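PDB 4ZEJ: metallo-beta-lactamase, which probably hydrolyses beta-lactam antibiotics to substituted beta-amino acids, using zinc bound in its active site, and so belongs to the enzymes of antibiotic resistance. Local coordinates for residues V46-S51 with S72-W77; I129-P134 with V143-P148; G137-N142 with T170-I175; I152-C157 with I194-H199; C157-L162 with K209-L214. All coordinates share one frame; numbering follows the deposited sequence.

Contact 1 of 5, residues V46-S51 with S72-W77. With ZN (zinc ion), chain D.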
# COMPACT_ATOMS: atom_id res chain seq x y z
N VAL A 46 -6.74 1.09 1.37
CA VAL A 46 -5.48 1.12 0.62
C VAL A 46 -4.64 -0.03 1.16
O VAL A 46 -4.13 0.03 2.30
CB VAL A 46 -4.73 2.48 0.75
CG1 VAL A 46 -3.45 2.46 -0.08
CG2 VAL A 46 -5.63 3.64 0.31
N ASP A 47 -4.52 -1.07 0.34
CA ASP A 47 -3.89 -2.36 0.65
C ASP A 47 -4.64 -3.20 1.69
O ASP A 47 -5.11 -2.69 2.70
CB ASP A 47 -2.42 -2.20 1.02
CG ASP A 47 -1.57 -1.82 -0.17
OD1 ASP A 47 -1.86 -2.28 -1.30
OD2 ASP A 47 -0.57 -1.10 0.02
N THR A 48 -4.77 -4.49 1.42
CA THR A 48 -5.48 -5.37 2.31
C THR A 48 -4.57 -5.77 3.47
O THR A 48 -3.34 -5.70 3.35
CB THR A 48 -6.00 -6.65 1.63
OG1 THR A 48 -4.93 -7.56 1.36
CG2 THR A 48 -6.75 -6.33 0.35
N PRO A 49 -5.18 -6.20 4.58
CA PRO A 49 -4.40 -6.93 5.58
C PRO A 49 -3.82 -8.20 5.00
O PRO A 49 -4.18 -8.62 3.90
CB PRO A 49 -5.43 -7.23 6.67
CG PRO A 49 -6.43 -6.14 6.53
CD PRO A 49 -6.54 -5.94 5.06
N TRP A 50 -2.93 -8.82 5.76
CA TRP A 50 -2.13 -9.94 5.28
C TRP A 50 -2.79 -11.30 5.49
O TRP A 50 -2.13 -12.31 5.36
CB TRP A 50 -0.76 -9.88 5.98
CG TRP A 50 0.41 -10.45 5.23
CD1 TRP A 50 0.41 -11.42 4.24
CD2 TRP A 50 1.77 -10.12 5.45
NE1 TRP A 50 1.70 -11.68 3.84
CE2 TRP A 50 2.56 -10.90 4.57
CE3 TRP A 50 2.42 -9.23 6.33
CZ2 TRP A 50 3.94 -10.82 4.53
CZ3 TRP A 50 3.80 -9.16 6.29
CH2 TRP A 50 4.54 -9.95 5.39
N SER A 51 -4.09 -11.32 5.84
CA SER A 51 -4.85 -12.57 5.97
C SER A 51 -6.34 -12.33 5.81
O SER A 51 -6.83 -11.20 5.95
CB SER A 51 -4.62 -13.19 7.34
OG SER A 51 -5.25 -12.42 8.36
N SER A 72 -11.31 -1.48 -2.32
CA SER A 72 -9.90 -1.51 -1.96
C SER A 72 -9.03 -1.31 -3.19
O SER A 72 -9.44 -1.64 -4.30
CB SER A 72 -9.53 -2.85 -1.32
OG SER A 72 -9.56 -3.90 -2.29
N VAL A 73 -7.82 -0.78 -2.98
CA VAL A 73 -6.78 -0.77 -4.02
C VAL A 73 -5.52 -1.39 -3.44
O VAL A 73 -5.23 -1.17 -2.26
CB VAL A 73 -6.50 0.64 -4.59
CG1 VAL A 73 -5.90 1.58 -3.53
CG2 VAL A 73 -5.58 0.55 -5.80
N SER A 74 -4.80 -2.17 -4.25
CA SER A 74 -3.53 -2.77 -3.84
C SER A 74 -2.38 -2.11 -4.61
O SER A 74 -2.52 -1.81 -5.80
CB SER A 74 -3.53 -4.28 -4.05
OG SER A 74 -4.49 -4.91 -3.22
N THR A 75 -1.27 -1.87 -3.92
CA THR A 75 -0.17 -1.04 -4.44
C THR A 75 0.99 -1.82 -5.07
O THR A 75 1.84 -1.24 -5.71
CB THR A 75 0.36 -0.07 -3.38
OG1 THR A 75 0.83 -0.80 -2.24
CG2 THR A 75 -0.76 0.91 -2.94
N HIS A 76 1.02 -3.14 -4.86
CA HIS A 76 1.76 -4.06 -5.76
C HIS A 76 1.23 -5.47 -5.52
O HIS A 76 0.34 -5.65 -4.71
CB HIS A 76 3.31 -3.95 -5.66
CG HIS A 76 3.90 -4.51 -4.41
ND1 HIS A 76 3.89 -3.82 -3.22
CD2 HIS A 76 4.57 -5.66 -4.18
CE1 HIS A 76 4.50 -4.54 -2.30
NE2 HIS A 76 4.92 -5.65 -2.85
N TRP A 77 1.74 -6.46 -6.24
CA TRP A 77 1.08 -7.78 -6.28
C TRP A 77 1.32 -8.70 -5.08
O TRP A 77 0.57 -9.66 -4.89
CB TRP A 77 1.39 -8.50 -7.58
CG TRP A 77 2.76 -9.09 -7.70
CD1 TRP A 77 3.90 -8.46 -8.10
CD2 TRP A 77 3.13 -10.45 -7.44
NE1 TRP A 77 4.96 -9.34 -8.11
CE2 TRP A 77 4.51 -10.57 -7.71
CE3 TRP A 77 2.43 -11.58 -6.99
CZ2 TRP A 77 5.21 -11.78 -7.54
CZ3 TRP A 77 3.13 -12.79 -6.84
CH2 TRP A 77 4.50 -12.87 -7.11
ZN ZN D . 6.58 -6.82 -2.11
O HOH W 1 8.15 -8.39 -0.91
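Asp-47 reaches across to Thr-75 and holds it with both carboxylate oxygens. From CB, the torsion chi1 of -70° sets CG anti to the carbonyl carbon, and the carboxylate comes to lie at the start of the zinc-binding loop. CG itself sits 3.3 Å from Thr-75 OG1. At the tip, OD1 takes the backbone N-H of Thr-75 on its syn lone pair, with OD1 to N at 2.7 Å and a somewhat bent N-H...O angle of 144°. OD2 accepts the hydroxyl of Thr-75, again on the syn side, with OD2 to OG1 at 2.7 Å. The two side chains cross at about a right angle. OD2 has a second partner in Arg-81, with which it forms a salt bridge.

Strands 42-46 and 68-73 run parallel and end here. Val-46 and Val-73 form the bridge, and just past it Asp-47 N donates to Val-73 O at 2.7 Å and 163°. Val-46 CG1 and Val-73 CG1 pack on the same face of the sheet.

Directly after Thr-75 comes His-76, whose NE2 binds zinc at 2.2 Å; His-78 and His-138 complete the protein ligands of this metal. His-76, His-78 and Asp-80 make the HxHxD motif of the metallo-beta-lactamases, on the loop after strand 68-73. The buried carboxylate is matched by three donors, which is consistent with a charged Asp-47 fixing the backbone just before a zinc ligand.

Contact 2 of 5, residues I129-P134 with V143-P148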
# COMPACT_ATOMS: atom_id res chain seq x y z
N ILE A 129 -8.53 9.99 -4.14
CA ILE A 129 -7.41 9.06 -4.12
C ILE A 129 -6.77 9.09 -5.49
O ILE A 129 -7.44 8.83 -6.50
CB ILE A 129 -7.89 7.65 -3.75
CG1 ILE A 129 -8.35 7.62 -2.28
CG2 ILE A 129 -6.80 6.61 -3.97
CD1 ILE A 129 -9.29 6.49 -1.94
N GLU A 130 -5.49 9.44 -5.54
CA GLU A 130 -4.73 9.44 -6.77
C GLU A 130 -3.70 8.32 -6.72
O GLU A 130 -3.02 8.16 -5.71
CB GLU A 130 -4.06 10.79 -6.99
CG GLU A 130 -5.07 11.93 -7.09
CD GLU A 130 -4.45 13.28 -7.44
OE1 GLU A 130 -3.21 13.40 -7.52
OE2 GLU A 130 -5.24 14.23 -7.66
N VAL A 131 -3.60 7.57 -7.81
CA VAL A 131 -2.64 6.45 -7.95
C VAL A 131 -1.61 6.86 -9.00
O VAL A 131 -1.98 7.30 -10.09
CB VAL A 131 -3.36 5.16 -8.36
CG1 VAL A 131 -2.39 3.99 -8.48
CG2 VAL A 131 -4.47 4.83 -7.36
N PHE A 132 -0.33 6.73 -8.66
CA PHE A 132 0.76 7.17 -9.52
C PHE A 132 1.85 6.12 -9.57
O PHE A 132 2.23 5.57 -8.54
CB PHE A 132 1.34 8.49 -8.98
CG PHE A 132 2.55 8.98 -9.72
CD1 PHE A 132 2.42 9.53 -11.00
CD2 PHE A 132 3.81 8.92 -9.14
CE1 PHE A 132 3.53 10.00 -11.68
CE2 PHE A 132 4.92 9.38 -9.82
CZ PHE A 132 4.79 9.93 -11.09
N TYR A 133 2.35 5.86 -10.78
CA TYR A 133 3.47 4.96 -11.00
C TYR A 133 4.75 5.80 -11.09
O TYR A 133 4.91 6.53 -12.06
CB TYR A 133 3.26 4.17 -12.29
CG TYR A 133 4.37 3.20 -12.59
CD1 TYR A 133 4.63 2.15 -11.71
CD2 TYR A 133 5.16 3.33 -13.72
CE1 TYR A 133 5.65 1.25 -11.96
CE2 TYR A 133 6.18 2.42 -13.98
CZ TYR A 133 6.41 1.38 -13.11
OH TYR A 133 7.43 0.48 -13.37
N PRO A 134 5.66 5.67 -10.10
CA PRO A 134 6.91 6.44 -10.09
C PRO A 134 8.03 5.82 -10.91
O PRO A 134 9.04 6.48 -11.17
CB PRO A 134 7.29 6.42 -8.61
CG PRO A 134 6.85 5.08 -8.16
CD PRO A 134 5.57 4.82 -8.91
N VAL A 143 3.10 1.09 -7.10
CA VAL A 143 2.51 2.42 -7.24
C VAL A 143 2.38 3.04 -5.87
O VAL A 143 2.35 2.34 -4.83
CB VAL A 143 1.12 2.38 -7.94
CG1 VAL A 143 1.27 1.88 -9.37
CG2 VAL A 143 0.11 1.52 -7.18
N VAL A 144 2.28 4.37 -5.87
CA VAL A 144 2.06 5.14 -4.66
C VAL A 144 0.66 5.76 -4.74
O VAL A 144 0.08 5.88 -5.83
CB VAL A 144 3.18 6.20 -4.41
CG1 VAL A 144 4.54 5.52 -4.34
CG2 VAL A 144 3.17 7.29 -5.47
N VAL A 145 0.12 6.11 -3.57
CA VAL A 145 -1.24 6.64 -3.43
C VAL A 145 -1.12 7.98 -2.72
O VAL A 145 -0.60 8.06 -1.60
CB VAL A 145 -2.18 5.67 -2.67
CG1 VAL A 145 -3.54 6.29 -2.38
CG2 VAL A 145 -2.35 4.40 -3.47
N TRP A 146 -1.59 9.03 -3.40
CA TRP A 146 -1.58 10.39 -2.90
C TRP A 146 -2.99 10.76 -2.50
O TRP A 146 -3.96 10.48 -3.24
CB TRP A 146 -1.04 11.35 -3.98
CG TRP A 146 -1.13 12.82 -3.68
CD1 TRP A 146 -1.85 13.74 -4.37
CD2 TRP A 146 -0.46 13.55 -2.64
NE1 TRP A 146 -1.69 15.00 -3.84
CE2 TRP A 146 -0.84 14.91 -2.77
CE3 TRP A 146 0.42 13.19 -1.61
CZ2 TRP A 146 -0.36 15.91 -1.91
CZ3 TRP A 146 0.89 14.19 -0.75
CH2 TRP A 146 0.51 15.53 -0.91
N LEU A 147 -3.09 11.38 -1.32
CA LEU A 147 -4.35 11.81 -0.76
C LEU A 147 -4.29 13.34 -0.69
O LEU A 147 -3.84 13.90 0.31
CB LEU A 147 -4.56 11.18 0.62
CG LEU A 147 -4.45 9.64 0.61
CD1 LEU A 147 -4.61 9.09 2.02
CD2 LEU A 147 -5.47 8.99 -0.31
N PRO A 148 -4.71 14.02 -1.78
CA PRO A 148 -4.54 15.48 -1.85
C PRO A 148 -5.20 16.27 -0.72
O PRO A 148 -4.67 17.30 -0.31
CB PRO A 148 -5.14 15.87 -3.21
CG PRO A 148 -5.87 14.67 -3.70
CD PRO A 148 -5.25 13.48 -3.05
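The side chains of Trp-146 and Glu-130 run alongside each other off the same face of the sheet. The carboxylate oxygen Glu-130 OE1 comes to the edge of the indole, near its plane, 3.4 Å from Trp-146 CD1. The carboxylate and ring planes are 58° apart. Over one face of the indole, toward its rim, stands the backbone N of Pro-148. The ring of Tyr-189 also meets the indole. Phe-132 is met at its ring edge by Val-144 CG2, 4.1 Å from CD2. Tyr-133 is met in the same way by Val-143 CG1, which touches CD1, while its hydroxyl bonds to Ile-140 O.

The two strands form an antiparallel beta hairpin, part of the five-stranded sheet of the metallo-beta-lactamase fold. Its long connection carries the zinc ligand His-138. Glu-130 with Trp-146 and Phe-132 with Val-144 are hydrogen-bonded pairs, each with two N-H...O bonds. Trp-146 N to Glu-130 O measures 2.9 Å. Between them, Val-131 and Val-145 form a non-hydrogen-bonded pair.

On the face of Val-131 and Val-145 the touching side chains are aliphatic. Ile-129 CG2 touches Val-145 CG1 at 3.6 Å, and Ile-129 CG1 lies 3.7 Å from Leu-147 CD2. Val-131 CG1, anti to its backbone N (chi1 -179°), reaches diagonally across to Val-143 CG2 at 3.7 Å. Beyond this face, strand 42-46 supplies Phe-44 against Ile-129 and Val-46 against Val-145.

Contact 3 of 5, residues G137-N142 with T170-I175; sequences GHTIDN and TGEAHI. With ZN (zinc ion), chain D.
Gly-137 O takes the backbone N-H of His-174 in its carbonyl plane, at 2.8 Å between O and N and 165° at the hydrogen. The contact joins two active-site loops of the metallo-beta-lactamase fold: the one carrying the zinc ligand His-138, and a type I turn from Thr-170 to Ala-173.

Ala-173 wedges against the first loop. Its CA makes bent C-H...O contacts to both Gly-137 O and His-138 O, the latter at 3.3 Å. His-138 O also accepts a hydrogen from a bridging water, 2.8 Å away, which in turn takes the N-H of Glu-172.

The His-138 side chain takes no part in the contact with 170-175. With CG anti to the backbone N (chi1 173°), its ring reaches the zinc ion, and NE2 binds it at 2.1 Å. Glu-172 works on the same site from the other loop: its OE1 bonds to His-78, a second ligand of this zinc. It is thus a second-shell residue.

Within the first loop, Asn-142 OD1 accepts the N-H of Thr-139 from above its carbonyl plane. Thr-139 OG1 gives its hydrogen to Asp-141 OD2 at 2.6 Å, on the anti side and tilted out of the carboxylate plane. Asp-141 OD1 has its own partner in Thr-101.

The methyl CD1 of Ile-140 lies over one ring face of His-174, 4.0 Å from the centroid and 24° off the normal, as a CH-pi contact.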
# COMPACT_ATOMS: atom_id res chain seq x y z
N GLY A 137 10.96 -0.13 -8.66
CA GLY A 137 11.65 -0.01 -7.38
C GLY A 137 11.67 -1.34 -6.67
O GLY A 137 12.41 -2.25 -7.06
N HIS A 138 10.84 -1.43 -5.63
CA HIS A 138 10.63 -2.68 -4.92
C HIS A 138 10.21 -3.81 -5.88
O HIS A 138 10.69 -4.94 -5.77
CB HIS A 138 9.58 -2.48 -3.82
CG HIS A 138 9.17 -3.75 -3.16
ND1 HIS A 138 10.01 -4.44 -2.32
CD2 HIS A 138 8.02 -4.47 -3.23
CE1 HIS A 138 9.41 -5.53 -1.90
NE2 HIS A 138 8.21 -5.58 -2.45
N THR A 139 9.28 -3.48 -6.77
CA THR A 139 8.89 -4.34 -7.89
C THR A 139 8.66 -3.47 -9.12
O THR A 139 8.62 -2.23 -9.02
CB THR A 139 7.59 -5.10 -7.62
OG1 THR A 139 6.55 -4.16 -7.30
CG2 THR A 139 7.75 -6.12 -6.48
N ILE A 140 8.46 -4.12 -10.26
CA ILE A 140 8.14 -3.41 -11.48
C ILE A 140 6.77 -2.73 -11.43
O ILE A 140 6.57 -1.70 -12.09
CB ILE A 140 8.26 -4.32 -12.74
CG1 ILE A 140 8.31 -3.49 -14.04
CG2 ILE A 140 7.12 -5.32 -12.82
CD1 ILE A 140 9.39 -2.43 -14.09
N ASP A 141 5.83 -3.29 -10.66
CA ASP A 141 4.44 -2.79 -10.64
C ASP A 141 4.12 -1.77 -9.54
O ASP A 141 3.03 -1.22 -9.52
CB ASP A 141 3.43 -3.94 -10.60
CG ASP A 141 3.50 -4.74 -9.31
OD1 ASP A 141 2.43 -5.15 -8.79
OD2 ASP A 141 4.63 -4.96 -8.82
N ASN A 142 5.06 -1.51 -8.63
CA ASN A 142 4.74 -0.68 -7.46
C ASN A 142 4.18 0.71 -7.78
O ASN A 142 4.70 1.41 -8.64
CB ASN A 142 5.87 -0.64 -6.41
CG ASN A 142 7.23 -0.13 -6.92
OD1 ASN A 142 8.24 -0.45 -6.30
ND2 ASN A 142 7.27 0.67 -7.98
N THR A 170 14.62 -7.97 -2.02
CA THR A 170 15.05 -7.38 -3.31
C THR A 170 15.07 -8.38 -4.49
O THR A 170 15.58 -8.07 -5.56
CB THR A 170 16.45 -6.75 -3.18
OG1 THR A 170 17.36 -7.73 -2.69
CG2 THR A 170 16.42 -5.55 -2.23
N GLY A 171 14.49 -9.56 -4.30
CA GLY A 171 14.49 -10.58 -5.35
C GLY A 171 13.83 -10.16 -6.65
O GLY A 171 14.14 -10.72 -7.70
N GLU A 172 12.92 -9.19 -6.59
CA GLU A 172 12.22 -8.67 -7.76
C GLU A 172 12.44 -7.17 -7.98
O GLU A 172 11.75 -6.54 -8.78
CB GLU A 172 10.73 -9.03 -7.64
CG GLU A 172 10.51 -10.54 -7.72
CD GLU A 172 9.24 -11.05 -7.05
OE1 GLU A 172 8.21 -10.36 -7.11
OE2 GLU A 172 9.27 -12.18 -6.48
N ALA A 173 13.43 -6.60 -7.30
CA ALA A 173 13.64 -5.15 -7.30
C ALA A 173 14.46 -4.67 -8.51
O ALA A 173 15.22 -5.41 -9.12
CB ALA A 173 14.30 -4.70 -6.00
N HIS A 174 14.25 -3.40 -8.84
CA HIS A 174 14.98 -2.70 -9.87
C HIS A 174 15.80 -1.63 -9.17
O HIS A 174 15.41 -0.45 -9.12
CB HIS A 174 13.99 -2.12 -10.88
CG HIS A 174 13.24 -3.16 -11.66
ND1 HIS A 174 13.34 -3.27 -13.03
CD2 HIS A 174 12.42 -4.16 -11.26
CE1 HIS A 174 12.60 -4.28 -13.44
NE2 HIS A 174 12.02 -4.83 -12.39
N ILE A 175 16.94 -2.05 -8.62
CA ILE A 175 17.71 -1.24 -7.68
C ILE A 175 18.28 0.02 -8.32
O ILE A 175 18.20 1.09 -7.72
CB ILE A 175 18.81 -2.08 -6.97
CG1 ILE A 175 18.16 -3.11 -6.03
CG2 ILE A 175 19.74 -1.19 -6.16
CD1 ILE A 175 19.06 -4.26 -5.64
ZN ZN D . 6.58 -6.82 -2.11
O HOH W 2 11.60 -7.34 -4.60
O HOH W 1 8.15 -8.39 -0.91

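Contact 4 of 5, residues I152-C157 with I194-H199. With ZN (zinc ion), chain C.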
# COMPACT_ATOMS: atom_id res chain seq x y z
N ILE A 152 -1.13 13.34 2.45
CA ILE A 152 -0.48 12.08 2.80
C ILE A 152 -0.10 11.38 1.50
O ILE A 152 -0.92 11.24 0.60
CB ILE A 152 -1.39 11.17 3.64
CG1 ILE A 152 -1.61 11.78 5.03
CG2 ILE A 152 -0.83 9.73 3.72
CD1 ILE A 152 -2.71 11.10 5.83
N LEU A 153 1.15 10.93 1.44
CA LEU A 153 1.58 9.99 0.42
C LEU A 153 1.73 8.62 1.06
O LEU A 153 2.54 8.43 1.97
CB LEU A 153 2.91 10.43 -0.19
CG LEU A 153 3.42 9.59 -1.34
CD1 LEU A 153 2.52 9.72 -2.55
CD2 LEU A 153 4.86 9.98 -1.65
N PHE A 154 0.92 7.68 0.61
CA PHE A 154 1.08 6.28 0.98
C PHE A 154 2.07 5.66 -0.00
O PHE A 154 1.75 5.45 -1.17
CB PHE A 154 -0.25 5.55 0.96
CG PHE A 154 -0.13 4.13 1.41
CD1 PHE A 154 -0.13 3.81 2.76
CD2 PHE A 154 0.04 3.12 0.47
CE1 PHE A 154 0.01 2.49 3.18
CE2 PHE A 154 0.19 1.81 0.88
CZ PHE A 154 0.18 1.49 2.23
N GLY A 155 3.27 5.37 0.48
CA GLY A 155 4.35 4.87 -0.37
C GLY A 155 4.29 3.38 -0.65
O GLY A 155 4.88 2.91 -1.62
N GLY A 156 3.63 2.61 0.22
CA GLY A 156 3.70 1.17 0.17
C GLY A 156 5.14 0.71 0.30
O GLY A 156 5.98 1.41 0.88
N CYS A 157 5.44 -0.45 -0.27
CA CYS A 157 6.75 -1.06 -0.07
C CYS A 157 7.83 -0.43 -0.96
O CYS A 157 9.02 -0.72 -0.82
CB CYS A 157 6.61 -2.57 -0.23
SG CYS A 157 5.23 -3.13 0.83
N ILE A 194 3.01 13.87 5.32
CA ILE A 194 3.14 12.56 5.94
C ILE A 194 3.40 11.57 4.82
O ILE A 194 2.72 11.60 3.78
CB ILE A 194 1.88 12.17 6.74
CG1 ILE A 194 1.65 13.15 7.90
CG2 ILE A 194 1.96 10.71 7.22
CD1 ILE A 194 0.31 13.00 8.61
N VAL A 195 4.38 10.70 5.03
CA VAL A 195 4.64 9.58 4.16
C VAL A 195 4.53 8.29 4.96
O VAL A 195 5.11 8.16 6.05
CB VAL A 195 6.03 9.67 3.50
CG1 VAL A 195 6.30 8.43 2.67
CG2 VAL A 195 6.13 10.94 2.66
N ILE A 196 3.78 7.35 4.41
CA ILE A 196 3.52 6.07 5.05
C ILE A 196 4.22 4.93 4.27
O ILE A 196 3.92 4.71 3.09
CB ILE A 196 1.99 5.85 5.21
CG1 ILE A 196 1.44 7.05 6.03
CG2 ILE A 196 1.69 4.49 5.86
CD1 ILE A 196 -0.00 7.03 6.41
N PRO A 197 5.16 4.22 4.93
CA PRO A 197 5.80 3.07 4.30
C PRO A 197 4.92 1.82 4.40
O PRO A 197 4.03 1.75 5.24
CB PRO A 197 7.08 2.89 5.13
CG PRO A 197 6.66 3.29 6.50
CD PRO A 197 5.66 4.41 6.31
N GLY A 198 5.20 0.83 3.55
CA GLY A 198 4.54 -0.46 3.61
C GLY A 198 4.81 -1.20 4.91
O GLY A 198 3.99 -1.97 5.36
N HIS A 199 5.99 -0.97 5.49
CA HIS A 199 6.40 -1.62 6.73
C HIS A 199 7.12 -0.63 7.62
O HIS A 199 7.97 0.11 7.15
CB HIS A 199 7.36 -2.77 6.41
CG HIS A 199 6.81 -3.76 5.44
ND1 HIS A 199 5.95 -4.77 5.82
CD2 HIS A 199 6.96 -3.87 4.10
CE1 HIS A 199 5.61 -5.47 4.76
NE2 HIS A 199 6.22 -4.96 3.71
ZN ZN C . 5.64 -5.12 1.64
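Strands 152-156 and 194-197 run parallel, their short axes 4.7 Å apart at the closest and 19° from alignment. Leu-153 bonds to both neighbours of Val-195: its N donates to Ile-194 O, and its O accepts from Ile-196 N at 2.9 Å. Gly-155 N then donates to Ile-196 O.

On one face Ile-152 and Ile-194 lie side by side, with Ile-152 CG1 against Ile-194 CB. Ile-152 CG2 also meets Ile-196 CD1 at 3.9 Å. Further along, Phe-154 crosses Ile-196 at about a right angle. Ile-196 CG2 touches the ring at CD1, 3.7 Å away, while Ile-196 O stands over one ring face. Leu-35 packs on both residues. On the other face Leu-153 CB approaches Val-195 CG2.

The pair closes a beta-alpha-beta unit through helix 175-188. As in other metallo-beta-lactamases, zinc ligands follow the strand ends. Cys-157 SG and His-199 NE2 each bind the zinc ion at 2.2 Å; Asp-80 completes the protein ligands.

Cys-157 SG is anti to its carbonyl carbon (chi1 -51°) and lies 3.6 Å from His-199 NE2, oblique to the ring. His-199 ND1 donates to Ser-31 O, which fixes the rotation of the imidazole. The backbones come close here, with Gly-156 CA 3.9 Å from Gly-198 CA. The sulfur and Gly-156 leave no room for a CB at Gly-198. Gly-198 N gives a weak bond to Gly-156 O.

Contact 5 of 5, residues C157-L162 with K209-L214; sequences CFVRSL and KHTKSL. With ZN (zinc ion), chain C.
Thr-211, a helix residue, offers its hydroxyl oxygen to the backbone of a loop: OG1 accepts the N-H of Arg-160 at 2.9 Å and 162°. With OG1 anti to the carbonyl carbon (chi1 -61°), the same hydroxyl also bonds to Leu-207 O, one turn back in the helix. One oxygen thus serves two backbones. The methyl CG2 lies 3.3 Å from Phe-158 O, earlier in the same loop, whose bond partner is the indole N-H of Trp-178.

Arg-160 crosses Thr-211 and Leu-214 at about right angles. Only the start of its chain touches the helix, with CB 4.1 Å from Leu-214 CD1. Beyond CG the chain bends at chi2 and chi3, and the guanidinium leaves the helix, with NE bonded to Gly-166 O.

Ser-161 O meets the His-210 ring at its edge, 3.2 Å from CD2. The polar tip of that ring, NE2, bonds to Ser-164 O. Leu-162 CD2 packs on His-210 CB at 3.8 Å.

The loop leaves strand 152-156 at the zinc ligand Cys-157 and runs along helix 206-218. Helix 175-188 borders both: Phe-158 stacks on its Trp-178, and Thr-211 also touches that residue.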
# COMPACT_ATOMS: atom_id res chain seq x y z
N CYS A 157 5.44 -0.45 -0.27
CA CYS A 157 6.75 -1.06 -0.07
C CYS A 157 7.83 -0.43 -0.96
O CYS A 157 9.02 -0.72 -0.82
CB CYS A 157 6.61 -2.57 -0.23
SG CYS A 157 5.23 -3.13 0.83
N PHE A 158 7.41 0.46 -1.86
CA PHE A 158 8.32 1.37 -2.57
C PHE A 158 9.09 2.33 -1.63
O PHE A 158 10.17 2.82 -2.00
CB PHE A 158 7.49 2.17 -3.60
CG PHE A 158 8.28 3.17 -4.39
CD1 PHE A 158 8.22 4.53 -4.08
CD2 PHE A 158 9.06 2.77 -5.46
CE1 PHE A 158 8.93 5.45 -4.82
CE2 PHE A 158 9.79 3.70 -6.20
CZ PHE A 158 9.72 5.03 -5.88
N VAL A 159 8.53 2.62 -0.46
CA VAL A 159 9.13 3.48 0.53
C VAL A 159 9.50 2.71 1.79
O VAL A 159 8.65 2.01 2.36
CB VAL A 159 8.18 4.65 0.89
CG1 VAL A 159 8.79 5.55 1.95
CG2 VAL A 159 7.87 5.46 -0.37
N ARG A 160 10.74 2.86 2.23
CA ARG A 160 11.25 2.24 3.44
C ARG A 160 11.17 3.19 4.63
O ARG A 160 11.26 4.42 4.48
CB ARG A 160 12.71 1.79 3.25
CG ARG A 160 12.93 0.90 2.04
CD ARG A 160 12.32 -0.47 2.23
NE ARG A 160 13.04 -1.19 3.29
CZ ARG A 160 12.63 -2.31 3.86
NH1 ARG A 160 11.47 -2.91 3.51
NH2 ARG A 160 13.39 -2.85 4.79
N SER A 161 11.02 2.61 5.82
CA SER A 161 11.04 3.37 7.07
C SER A 161 12.45 3.93 7.34
O SER A 161 13.43 3.41 6.82
CB SER A 161 10.62 2.50 8.26
OG SER A 161 11.49 1.39 8.39
N LEU A 162 12.53 4.95 8.19
CA LEU A 162 13.83 5.60 8.50
C LEU A 162 14.79 4.68 9.24
O LEU A 162 16.01 4.79 9.09
CB LEU A 162 13.65 6.91 9.29
CG LEU A 162 13.02 8.10 8.59
CD1 LEU A 162 12.99 9.27 9.56
CD2 LEU A 162 13.74 8.50 7.32
N LYS A 209 13.63 10.38 0.90
CA LYS A 209 15.07 10.71 0.77
C LYS A 209 15.96 9.56 1.27
O LYS A 209 16.98 9.26 0.66
CB LYS A 209 15.41 12.00 1.53
CG LYS A 209 14.47 13.13 1.10
CD LYS A 209 14.98 14.49 1.41
CE LYS A 209 15.95 14.95 0.35
NZ LYS A 209 16.47 16.26 0.78
N HIS A 210 15.57 8.93 2.37
CA HIS A 210 16.28 7.76 2.89
C HIS A 210 16.19 6.59 1.92
O HIS A 210 17.20 5.92 1.65
CB HIS A 210 15.72 7.36 4.26
CG HIS A 210 16.36 6.15 4.85
ND1 HIS A 210 17.73 6.03 5.02
CD2 HIS A 210 15.82 5.02 5.37
CE1 HIS A 210 18.00 4.86 5.58
NE2 HIS A 210 16.85 4.23 5.81
N THR A 211 15.00 6.33 1.40
CA THR A 211 14.79 5.24 0.43
C THR A 211 15.68 5.46 -0.81
O THR A 211 16.36 4.54 -1.27
CB THR A 211 13.32 5.13 0.02
OG1 THR A 211 12.52 4.85 1.18
CG2 THR A 211 13.09 4.04 -1.02
N LYS A 212 15.67 6.68 -1.34
CA LYS A 212 16.54 7.05 -2.45
C LYS A 212 18.02 6.73 -2.15
O LYS A 212 18.69 6.09 -2.96
CB LYS A 212 16.38 8.53 -2.80
CG LYS A 212 17.23 8.95 -3.98
CD LYS A 212 16.88 10.33 -4.49
CE LYS A 212 17.67 10.67 -5.73
NZ LYS A 212 19.06 11.09 -5.39
N SER A 213 18.50 7.16 -0.99
CA SER A 213 19.89 6.87 -0.59
C SER A 213 20.19 5.38 -0.46
O SER A 213 21.23 4.91 -0.95
CB SER A 213 20.25 7.61 0.69
OG SER A 213 21.60 7.38 1.07
N LEU A 214 19.28 4.63 0.16
CA LEU A 214 19.43 3.16 0.26
C LEU A 214 19.58 2.52 -1.12
O LEU A 214 20.43 1.64 -1.31
CB LEU A 214 18.26 2.51 0.98
CG LEU A 214 18.11 2.77 2.49
CD1 LEU A 214 16.78 2.23 2.94
CD2 LEU A 214 19.26 2.15 3.27
ZN ZN C . 5.64 -5.12 1.64

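How the contacts relate
From the N terminus, contact 1 comes first and closes the loop holding helix 52-64, ending at the first zinc-binding loop. Contact 2 closes the hairpin whose connection carries 137-142, so contact 3 crosses it and reaches on to 170-175. Contact 4 opens and contact 5 follows from the shared Cys-157; both cross contact 3 and each other. Contacts 2 and 4 share one sheet, joined by Val-145 O to Phe-154 N, and contact 1 probably bonds to the start of strand 144-147, Thr-75 O to Val-143 N. Contacts 1 and 3 supply ligands to one zinc ion, contacts 4 and 5, through Cys-157, to the other. Contact 5 ties the C-terminal helix to this centre.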